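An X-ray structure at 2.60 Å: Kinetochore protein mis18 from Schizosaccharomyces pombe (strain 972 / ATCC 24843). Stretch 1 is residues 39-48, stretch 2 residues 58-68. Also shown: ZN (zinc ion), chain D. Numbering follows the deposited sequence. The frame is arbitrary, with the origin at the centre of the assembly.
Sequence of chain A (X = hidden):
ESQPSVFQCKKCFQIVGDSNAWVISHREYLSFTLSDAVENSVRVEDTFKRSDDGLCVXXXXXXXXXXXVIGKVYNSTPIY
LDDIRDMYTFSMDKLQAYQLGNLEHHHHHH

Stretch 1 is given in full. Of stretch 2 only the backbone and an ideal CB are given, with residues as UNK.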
# COMPACT_ATOMS: atom_id res chain seq x y z
N GLU A 39 6.53 -8.71 -8.25
CA GLU A 39 6.74 -9.95 -8.97
C GLU A 39 5.56 -10.90 -8.89
O GLU A 39 4.92 -11.19 -9.91
CB GLU A 39 8.03 -10.66 -8.56
CG GLU A 39 9.18 -10.36 -9.51
CD GLU A 39 10.49 -10.93 -9.01
OE1 GLU A 39 10.48 -12.08 -8.51
OE2 GLU A 39 11.52 -10.22 -9.12
N ASN A 40 5.23 -11.36 -7.69
CA ASN A 40 4.15 -12.32 -7.66
C ASN A 40 2.75 -11.71 -7.49
O ASN A 40 1.79 -12.45 -7.30
CB ASN A 40 4.51 -13.45 -6.71
CG ASN A 40 5.61 -14.35 -7.28
OD1 ASN A 40 6.63 -14.58 -6.64
ND2 ASN A 40 5.42 -14.81 -8.52
N SER A 41 2.60 -10.39 -7.67
CA SER A 41 1.29 -9.77 -7.49
C SER A 41 0.25 -10.03 -8.58
O SER A 41 -0.92 -9.74 -8.39
CB SER A 41 1.44 -8.27 -7.34
OG SER A 41 1.93 -7.72 -8.53
N VAL A 42 0.66 -10.59 -9.71
CA VAL A 42 -0.13 -10.44 -10.93
C VAL A 42 0.08 -11.62 -11.86
O VAL A 42 1.22 -12.08 -12.00
CB VAL A 42 0.19 -9.03 -11.53
CG1 VAL A 42 0.78 -9.07 -12.92
CG2 VAL A 42 -1.02 -8.13 -11.45
N ARG A 43 -1.01 -12.09 -12.47
CA ARG A 43 -1.02 -13.26 -13.38
C ARG A 43 -1.54 -12.84 -14.74
O ARG A 43 -2.54 -12.13 -14.83
CB ARG A 43 -1.98 -14.32 -12.81
CG ARG A 43 -2.07 -15.68 -13.53
CD ARG A 43 -3.32 -16.50 -13.14
NE ARG A 43 -3.56 -16.37 -11.70
CZ ARG A 43 -4.70 -16.01 -11.10
NH1 ARG A 43 -5.83 -15.81 -11.75
NH2 ARG A 43 -4.71 -15.92 -9.77
N VAL A 44 -0.87 -13.27 -15.81
CA VAL A 44 -1.32 -13.01 -17.19
C VAL A 44 -2.12 -14.23 -17.61
O VAL A 44 -1.58 -15.32 -17.61
CB VAL A 44 -0.11 -12.88 -18.14
CG1 VAL A 44 -0.57 -12.50 -19.54
CG2 VAL A 44 0.87 -11.83 -17.64
N GLU A 45 -3.38 -14.08 -17.97
CA GLU A 45 -4.21 -15.22 -18.40
C GLU A 45 -3.90 -15.56 -19.87
O GLU A 45 -3.78 -14.66 -20.68
CB GLU A 45 -5.71 -14.93 -18.25
CG GLU A 45 -6.16 -14.31 -16.92
CD GLU A 45 -5.87 -15.17 -15.69
OE1 GLU A 45 -5.68 -16.40 -15.80
OE2 GLU A 45 -5.85 -14.61 -14.59
N ASP A 46 -3.84 -16.85 -20.23
CA ASP A 46 -3.35 -17.28 -21.59
C ASP A 46 -4.33 -17.16 -22.80
O ASP A 46 -3.92 -17.36 -23.92
CB ASP A 46 -2.64 -18.66 -21.58
CG ASP A 46 -3.13 -19.59 -20.48
OD1 ASP A 46 -4.38 -19.81 -20.39
OD2 ASP A 46 -2.27 -20.09 -19.70
N THR A 47 -5.61 -16.86 -22.57
CA THR A 47 -6.47 -16.30 -23.60
C THR A 47 -5.94 -14.94 -24.09
O THR A 47 -5.44 -14.13 -23.29
CB THR A 47 -7.90 -16.03 -23.05
OG1 THR A 47 -8.28 -17.06 -22.14
CG2 THR A 47 -8.98 -15.85 -24.19
N PHE A 48 -6.08 -14.69 -25.40
CA PHE A 48 -5.62 -13.47 -26.10
C PHE A 48 -6.86 -12.86 -26.73
O PHE A 48 -7.59 -13.55 -27.42
CB PHE A 48 -4.70 -13.83 -27.26
CG PHE A 48 -3.30 -14.31 -26.87
CD1 PHE A 48 -2.32 -13.40 -26.46
CD2 PHE A 48 -2.93 -15.64 -27.05
CE1 PHE A 48 -1.02 -13.82 -26.19
CE2 PHE A 48 -1.63 -16.08 -26.77
CZ PHE A 48 -0.68 -15.17 -26.34
N UNK A 58 -4.57 -8.15 -26.36
CA UNK A 58 -4.19 -8.19 -24.97
C UNK A 58 -4.61 -9.47 -24.28
O UNK A 58 -5.59 -10.11 -24.65
CB UNK A 58 -4.79 -6.99 -24.24
N UNK A 59 -3.83 -9.82 -23.28
CA UNK A 59 -4.18 -10.85 -22.33
C UNK A 59 -4.59 -10.16 -21.02
O UNK A 59 -4.00 -9.15 -20.64
CB UNK A 59 -3.02 -11.82 -22.12
N UNK A 60 -5.61 -10.70 -20.36
CA UNK A 60 -6.08 -10.17 -19.07
C UNK A 60 -5.06 -10.32 -17.93
O UNK A 60 -4.36 -11.32 -17.87
CB UNK A 60 -7.38 -10.88 -18.67
N UNK A 61 -4.98 -9.30 -17.05
CA UNK A 61 -4.19 -9.35 -15.79
C UNK A 61 -5.08 -9.55 -14.57
O UNK A 61 -6.03 -8.76 -14.35
CB UNK A 61 -3.38 -8.07 -15.62
N UNK A 62 -4.73 -10.55 -13.75
CA UNK A 62 -5.45 -10.92 -12.50
C UNK A 62 -4.60 -10.71 -11.22
O UNK A 62 -3.40 -10.92 -11.29
CB UNK A 62 -5.89 -12.38 -12.58
N UNK A 63 -5.24 -10.34 -10.12
CA UNK A 63 -4.56 -10.22 -8.83
C UNK A 63 -4.38 -11.60 -8.21
O UNK A 63 -5.34 -12.22 -7.74
CB UNK A 63 -5.34 -9.31 -7.88
N UNK A 64 -3.14 -12.09 -8.23
CA UNK A 64 -2.81 -13.44 -7.73
C UNK A 64 -3.45 -13.82 -6.41
O UNK A 64 -3.65 -14.99 -6.17
CB UNK A 64 -1.29 -13.57 -7.58
N UNK A 65 -3.74 -12.85 -5.55
CA UNK A 65 -4.47 -13.10 -4.32
C UNK A 65 -6.00 -13.20 -4.47
O UNK A 65 -6.56 -14.19 -4.04
CB UNK A 65 -4.14 -11.99 -3.32
N UNK A 66 -6.63 -12.17 -5.02
CA UNK A 66 -8.09 -12.10 -5.06
C UNK A 66 -8.66 -12.51 -6.40
O UNK A 66 -9.87 -12.40 -6.63
CB UNK A 66 -8.56 -10.68 -4.72
N UNK A 67 -7.81 -12.99 -7.30
CA UNK A 67 -8.28 -13.43 -8.65
C UNK A 67 -9.08 -12.42 -9.49
O UNK A 67 -9.59 -12.76 -10.51
CB UNK A 67 -9.16 -14.67 -8.47
N UNK A 68 -9.16 -11.17 -9.08
CA UNK A 68 -9.91 -10.20 -9.79
C UNK A 68 -9.13 -9.79 -11.05
O UNK A 68 -7.90 -9.73 -11.06
CB UNK A 68 -10.21 -9.00 -8.89
ZN ZN D . -6.85 -8.58 -5.35

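The strand 58-63 runs antiparallel to strand 42-44; being extended, it alternates its side chains, with 61 and 63 on one face and 62 on the other.

Position 58 directs its CA-to-CB bond away from stretch 1, and no atom of that stretch lies within 5.5 Å of the ideal CB, so many residues would do. It is Tyr 58, chi1 p.

Position 59 points toward stretch 1, and its ideal CB sits 3.3 Å from Glu 45 O, with Thr 47 O also near. That is tight and rich in acceptors, so a small residue, ideally a donor, suits: serine, alanine or perhaps cysteine. Ser 59 donates from OG to Thr 47 O at 3.0 Å, while its CB packs 3.6 Å from Val 44 CG1.

Position 60 points sideways, its ideal CB 4.0 Å from Glu 45 CG; long polar chains would do. Glu 60 is deposited, and its backbone contributes too: Glu 45 N donates to Glu 60 O at 2.9 Å.

Position 61 pairs with Val 44, on the face that also carries Val 42. Two valines ask for an aliphatic partner: leucine, isoleucine, valine or methionine. Leu 61 (m, t) places CD2 3.5 Å from Val 42 CG1 and 4.1 Å from Val 44 CG2.

Position 62 is on the other face, paired with Arg 43, where backbone bonds run both ways: Arg 43 N to the O of 62 and the N of 62 to Arg 43 O, each 2.9 Å. The ideal CB is only 3.0 Å from Glu 45 OE2 and 3.5 Å from Arg 43 NH1, so a small residue fits, preferably a hydroxyl donor to the carboxylate. Ser 62 gives OG to Glu 45 OE2 in a very short 2.4 Å hydrogen bond; the same OE2 forms a salt bridge with Arg 43 NH1 at 3.1 Å.

Position 63 meets little of stretch 1, but the zinc ion lies nearby, favouring cysteine or histidine. Cys 63 SG binds ZN at 2.2 Å.

Position 64 has its ideal CB 3.3 Å from Asn 40 O, with Ser 41 O close: threonine or serine can donate. Thr 64 OG1 donates to Asn 40 O at 2.7 Å, and Thr 64 N to Ser 41 O at 3.2 Å.

Position 65 is free of stretch 1, so almost any residue, most naturally polar, would do; Arg 65 is there. Position 66 points away from stretch 1, but its ideal CB is near the zinc, suiting cysteine or histidine; Cys 66 SG binds ZN at 2.2 Å.

Position 67 has phi/psi of 55/9, left-handed, favouring glycine or asparagine, and Arg 43 NH2 invites an acceptor. Asn 67 OD1 accepts from Arg 43 NH2 at 2.9 Å.

Position 68 points away, open to most polar residues; Glu 68 fills it.

Stretch 2, residues 58-68: YSELSCTRCNE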
# COMPACT_ATOMS: atom_id res chain seq x y z
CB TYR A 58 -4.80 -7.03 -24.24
CG TYR A 58 -6.30 -7.13 -24.05
CD1 TYR A 58 -6.83 -7.83 -22.98
CD2 TYR A 58 -7.17 -6.50 -24.91
CE1 TYR A 58 -8.19 -7.91 -22.78
CE2 TYR A 58 -8.54 -6.57 -24.72
CZ TYR A 58 -9.03 -7.29 -23.66
OH TYR A 58 -10.38 -7.38 -23.44
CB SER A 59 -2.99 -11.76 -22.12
OG SER A 59 -2.82 -12.58 -23.26
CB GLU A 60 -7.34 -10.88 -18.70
CG GLU A 60 -8.53 -10.39 -19.51
CD GLU A 60 -9.83 -11.02 -19.05
OE1 GLU A 60 -9.80 -12.22 -18.68
OE2 GLU A 60 -10.86 -10.30 -19.06
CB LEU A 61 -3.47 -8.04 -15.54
CG LEU A 61 -2.15 -7.70 -16.16
CD1 LEU A 61 -1.71 -6.34 -15.61
CD2 LEU A 61 -1.15 -8.79 -15.83
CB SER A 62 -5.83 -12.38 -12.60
OG SER A 62 -6.74 -12.61 -13.67
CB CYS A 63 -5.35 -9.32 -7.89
SG CYS A 63 -5.05 -9.63 -6.13
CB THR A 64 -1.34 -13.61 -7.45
OG1 THR A 64 -0.89 -12.43 -6.79
CG2 THR A 64 -0.59 -13.85 -8.73
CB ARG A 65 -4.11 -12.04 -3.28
CG ARG A 65 -4.82 -12.27 -1.96
CD ARG A 65 -4.12 -11.66 -0.78
NE ARG A 65 -2.97 -12.48 -0.42
CZ ARG A 65 -1.71 -12.05 -0.35
NH1 ARG A 65 -1.38 -10.74 -0.57
NH2 ARG A 65 -0.77 -12.94 -0.01
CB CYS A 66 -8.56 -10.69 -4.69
SG CYS A 66 -8.64 -9.54 -6.09
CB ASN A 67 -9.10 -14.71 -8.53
CG ASN A 67 -8.32 -15.83 -7.90
OD1 ASN A 67 -7.17 -16.09 -8.26
ND2 ASN A 67 -8.93 -16.49 -6.94
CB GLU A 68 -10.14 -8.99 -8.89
CG GLU A 68 -11.30 -8.12 -9.32
CD GLU A 68 -12.65 -8.66 -8.88
OE1 GLU A 68 -12.82 -9.88 -8.78
OE2 GLU A 68 -13.56 -7.85 -8.63
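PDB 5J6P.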